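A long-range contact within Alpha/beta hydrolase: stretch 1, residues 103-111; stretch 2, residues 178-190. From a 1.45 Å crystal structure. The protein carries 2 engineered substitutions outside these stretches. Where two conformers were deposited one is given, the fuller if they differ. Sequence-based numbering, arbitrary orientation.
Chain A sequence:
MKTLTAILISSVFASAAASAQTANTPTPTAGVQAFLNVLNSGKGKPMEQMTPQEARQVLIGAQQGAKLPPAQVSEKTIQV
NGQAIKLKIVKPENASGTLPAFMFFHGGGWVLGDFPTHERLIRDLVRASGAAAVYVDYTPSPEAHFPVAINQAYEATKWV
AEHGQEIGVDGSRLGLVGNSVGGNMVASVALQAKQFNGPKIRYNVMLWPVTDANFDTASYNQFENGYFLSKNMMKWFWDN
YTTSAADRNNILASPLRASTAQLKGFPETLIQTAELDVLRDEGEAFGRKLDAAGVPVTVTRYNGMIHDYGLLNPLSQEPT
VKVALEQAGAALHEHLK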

# COMPACT_ATOMS: atom_id res chain seq x y z
N MET A 103 -15.42 -13.49 -3.66
CA MET A 103 -14.89 -14.80 -3.98
C MET A 103 -13.42 -14.82 -3.60
O MET A 103 -12.73 -13.79 -3.70
CB MET A 103 -15.05 -15.10 -5.47
CG MET A 103 -16.46 -14.85 -6.01
SD MET A 103 -17.88 -15.75 -5.17
CE MET A 103 -17.32 -17.46 -5.47
N PHE A 104 -12.94 -15.97 -3.15
CA PHE A 104 -11.54 -16.13 -2.79
C PHE A 104 -10.93 -17.29 -3.57
O PHE A 104 -11.36 -18.44 -3.41
CB PHE A 104 -11.28 -16.31 -1.29
CG PHE A 104 -9.81 -16.29 -0.99
CD1 PHE A 104 -9.14 -15.09 -0.80
CD2 PHE A 104 -9.07 -17.46 -1.04
CE1 PHE A 104 -7.78 -15.06 -0.61
CE2 PHE A 104 -7.71 -17.44 -0.87
CZ PHE A 104 -7.06 -16.24 -0.65
N PHE A 105 -9.92 -16.98 -4.40
CA PHE A 105 -9.22 -17.92 -5.25
C PHE A 105 -7.83 -18.11 -4.68
O PHE A 105 -7.01 -17.18 -4.68
CB PHE A 105 -9.20 -17.39 -6.69
CG PHE A 105 -10.57 -17.04 -7.22
CD1 PHE A 105 -11.65 -17.89 -7.03
CD2 PHE A 105 -10.76 -15.88 -7.93
CE1 PHE A 105 -12.90 -17.57 -7.52
CE2 PHE A 105 -12.01 -15.56 -8.42
CZ PHE A 105 -13.10 -16.41 -8.21
N HIS A 106 -7.55 -19.31 -4.19
CA HIS A 106 -6.28 -19.58 -3.53
C HIS A 106 -5.14 -19.73 -4.54
O HIS A 106 -5.34 -20.03 -5.71
CB HIS A 106 -6.39 -20.81 -2.63
CG HIS A 106 -6.40 -22.13 -3.34
ND1 HIS A 106 -5.24 -22.74 -3.77
CD2 HIS A 106 -7.40 -23.00 -3.62
CE1 HIS A 106 -5.53 -23.91 -4.30
NE2 HIS A 106 -6.83 -24.09 -4.23
N GLY A 107 -3.93 -19.52 -4.04
CA GLY A 107 -2.72 -19.74 -4.80
C GLY A 107 -2.08 -21.09 -4.52
O GLY A 107 -2.63 -21.95 -3.84
N GLY A 108 -0.87 -21.25 -5.05
CA GLY A 108 -0.20 -22.53 -5.01
C GLY A 108 0.23 -23.08 -6.35
O GLY A 108 0.52 -24.29 -6.46
N GLY A 109 0.29 -22.25 -7.39
CA GLY A 109 0.80 -22.74 -8.66
C GLY A 109 -0.08 -23.76 -9.33
O GLY A 109 0.43 -24.56 -10.15
N TRP A 110 -1.37 -23.79 -9.00
CA TRP A 110 -2.39 -24.73 -9.46
C TRP A 110 -2.20 -26.12 -8.87
O TRP A 110 -3.18 -26.83 -8.62
CB TRP A 110 -2.49 -24.77 -10.99
CG TRP A 110 -2.85 -23.43 -11.59
CD1 TRP A 110 -4.06 -22.80 -11.53
CD2 TRP A 110 -1.98 -22.56 -12.33
NE1 TRP A 110 -4.01 -21.60 -12.18
CE2 TRP A 110 -2.75 -21.43 -12.68
CE3 TRP A 110 -0.64 -22.62 -12.71
CZ2 TRP A 110 -2.22 -20.38 -13.42
CZ3 TRP A 110 -0.12 -21.59 -13.45
CH2 TRP A 110 -0.91 -20.48 -13.81
N VAL A 111 -0.96 -26.51 -8.59
CA VAL A 111 -0.65 -27.81 -8.00
C VAL A 111 -0.93 -27.81 -6.50
O VAL A 111 -1.48 -28.79 -5.97
CB VAL A 111 0.81 -28.18 -8.31
CG1 VAL A 111 1.15 -29.54 -7.71
CG2 VAL A 111 1.07 -28.18 -9.80
N GLY A 178 -7.71 -12.93 -4.73
CA GLY A 178 -6.89 -14.12 -4.78
C GLY A 178 -5.42 -13.78 -4.78
O GLY A 178 -5.02 -12.69 -5.21
N ASN A 179 -4.62 -14.74 -4.32
CA ASN A 179 -3.16 -14.60 -4.25
C ASN A 179 -2.48 -15.48 -5.28
O ASN A 179 -2.85 -16.64 -5.45
CB ASN A 179 -2.61 -14.97 -2.86
CG ASN A 179 -2.97 -16.38 -2.42
OD1 ASN A 179 -4.15 -16.75 -2.35
ND2 ASN A 179 -1.96 -17.17 -2.08
N SER A 180 -1.51 -14.90 -5.99
CA SER A 180 -0.62 -15.68 -6.86
C SER A 180 -1.40 -16.19 -8.08
O SER A 180 -1.97 -15.38 -8.81
CB SER A 180 0.08 -16.76 -6.06
OG SER A 180 0.57 -16.24 -4.83
N VAL A 181 -1.46 -17.50 -8.30
CA VAL A 181 -2.34 -18.00 -9.35
C VAL A 181 -3.80 -17.70 -9.02
O VAL A 181 -4.64 -17.65 -9.92
CB VAL A 181 -2.16 -19.49 -9.72
CG1 VAL A 181 -0.75 -19.76 -10.23
CG2 VAL A 181 -2.58 -20.43 -8.61
N GLY A 182 -4.12 -17.51 -7.74
CA GLY A 182 -5.44 -17.03 -7.37
C GLY A 182 -5.70 -15.62 -7.86
O GLY A 182 -6.84 -15.28 -8.21
N GLY A 183 -4.67 -14.78 -7.88
CA GLY A 183 -4.81 -13.46 -8.49
C GLY A 183 -4.97 -13.53 -10.00
O GLY A 183 -5.72 -12.75 -10.60
N ASN A 184 -4.27 -14.47 -10.64
CA ASN A 184 -4.53 -14.80 -12.04
C ASN A 184 -5.99 -15.17 -12.24
O ASN A 184 -6.64 -14.70 -13.18
CB ASN A 184 -3.61 -15.98 -12.41
CG ASN A 184 -3.75 -16.43 -13.83
OD1 ASN A 184 -4.56 -17.32 -14.11
ND2 ASN A 184 -2.95 -15.87 -14.72
N MET A 185 -6.51 -16.00 -11.34
CA MET A 185 -7.90 -16.48 -11.41
C MET A 185 -8.89 -15.32 -11.27
O MET A 185 -9.94 -15.32 -11.93
CB MET A 185 -8.10 -17.57 -10.35
CG MET A 185 -9.38 -18.41 -10.50
SD MET A 185 -9.39 -19.94 -9.42
CE MET A 185 -8.18 -20.94 -10.31
N VAL A 186 -8.57 -14.31 -10.45
CA VAL A 186 -9.39 -13.10 -10.37
C VAL A 186 -9.55 -12.49 -11.76
O VAL A 186 -10.66 -12.18 -12.22
CB VAL A 186 -8.75 -12.08 -9.40
CG1 VAL A 186 -9.37 -10.68 -9.59
CG2 VAL A 186 -8.90 -12.54 -7.95
N ALA A 187 -8.42 -12.26 -12.44
CA ALA A 187 -8.48 -11.68 -13.79
C ALA A 187 -9.24 -12.59 -14.75
O ALA A 187 -10.03 -12.10 -15.58
CB ALA A 187 -7.05 -11.42 -14.30
N SER A 188 -9.03 -13.90 -14.65
CA SER A 188 -9.69 -14.83 -15.56
C SER A 188 -11.19 -14.80 -15.39
O SER A 188 -11.95 -14.85 -16.37
CB SER A 188 -9.14 -16.22 -15.29
OG SER A 188 -9.50 -17.12 -16.31
N VAL A 189 -11.66 -14.74 -14.14
CA VAL A 189 -13.09 -14.69 -13.87
C VAL A 189 -13.66 -13.35 -14.32
O VAL A 189 -14.74 -13.29 -14.92
CB VAL A 189 -13.37 -14.97 -12.39
CG1 VAL A 189 -14.82 -14.64 -12.01
CG2 VAL A 189 -13.07 -16.42 -12.08
N ALA A 190 -12.94 -12.26 -14.07
CA ALA A 190 -13.41 -10.95 -14.51
C ALA A 190 -13.53 -10.89 -16.04
O ALA A 190 -14.49 -10.31 -16.57
CB ALA A 190 -12.50 -9.85 -13.99
O HOH W 1 -5.69 -19.21 -12.31

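The contact between the two stretches buries 651 Å² in total, and the three residues with the most covered surface are Phe105, Val181 and Trp110. The strand that ends at Phe105 lies beside the strand ending at Asn179, with Phe105 and Gly178 paired in a parallel bridge. The helix that begins at Val181 then runs back over the first strand, their directions 131° apart.

Phe105 has the largest area covered by the other stretch. Its side chain, with chi1 in the m well, leaves the sheet on the side where the helix lies and inserts its ring among the helical side chains. Met185 covers one face: its CG sits 4.1 Å from the ring centroid in a CH-pi contact, and its SD approaches obliquely at 4.4 Å from the same point. Val186 and Val189 add apolar packing, with Val186 CG2 3.8 Å from Phe105 CD2 and Val189 CG2 3.9 Å from Phe105 CZ. A flat aromatic ring suits this position because it can meet residues on successive turns of the helix at once.

The backbone of Phe105 also takes part. Phe105 O accepts a weak hydrogen bond from Asn179 N, at 3.4 Å, and lies 3.1 Å from Gly182 CA in a CA-H...O contact. Such proximity leaves no room for side chains around this oxygen: a CB on Gly182 would fall 1.8 Å from Phe105 O, and one on Gly178 2.6 Å from it. Glycine at both positions therefore lets the strand and the first turn of the helix close on the same carbonyl.

Gly107 continues this close backbone packing. Its CA approaches Asn179 O to 3.2 Å, and a CB there would clash with that oxygen. The CA-to-CB bond of Asn179 points sideways, but with chi1 in the p well the end of the side chain comes nearer the first stretch, where OD1 accepts a weak hydrogen bond from Gly107 N at 3.3 Å and also comes within 3.4 Å of Phe104 CZ. Its ND2 is hydrogen-bonded elsewhere in the structure.

Val181, in the first turn of the helix, points toward the loop that follows the first strand. Its CG2 packs against the glycine backbone, 3.6 Å from Gly109 N and 3.9 Å from Gly107 CA, while CG1 lies almost directly above the six-membered ring of Trp110, 3.4 Å from the centroid and only 5° off the ring normal. The branched valine thus spans the glycine-rich loop and the indole. The CA-to-CB bond of Trp110 points sideways, but the indole reaches back to receive this methyl group.

The NE1 edge of the indole is linked to the helix through one water. Trp110 NE1 donates to this water at 2.9 Å, and the water in turn donates to Val181 O at 3.0 Å and to Asn184 OD1 at 2.8 Å. Tryptophan therefore supplies both an apolar face for the valine and a donor that links the loop to the helix.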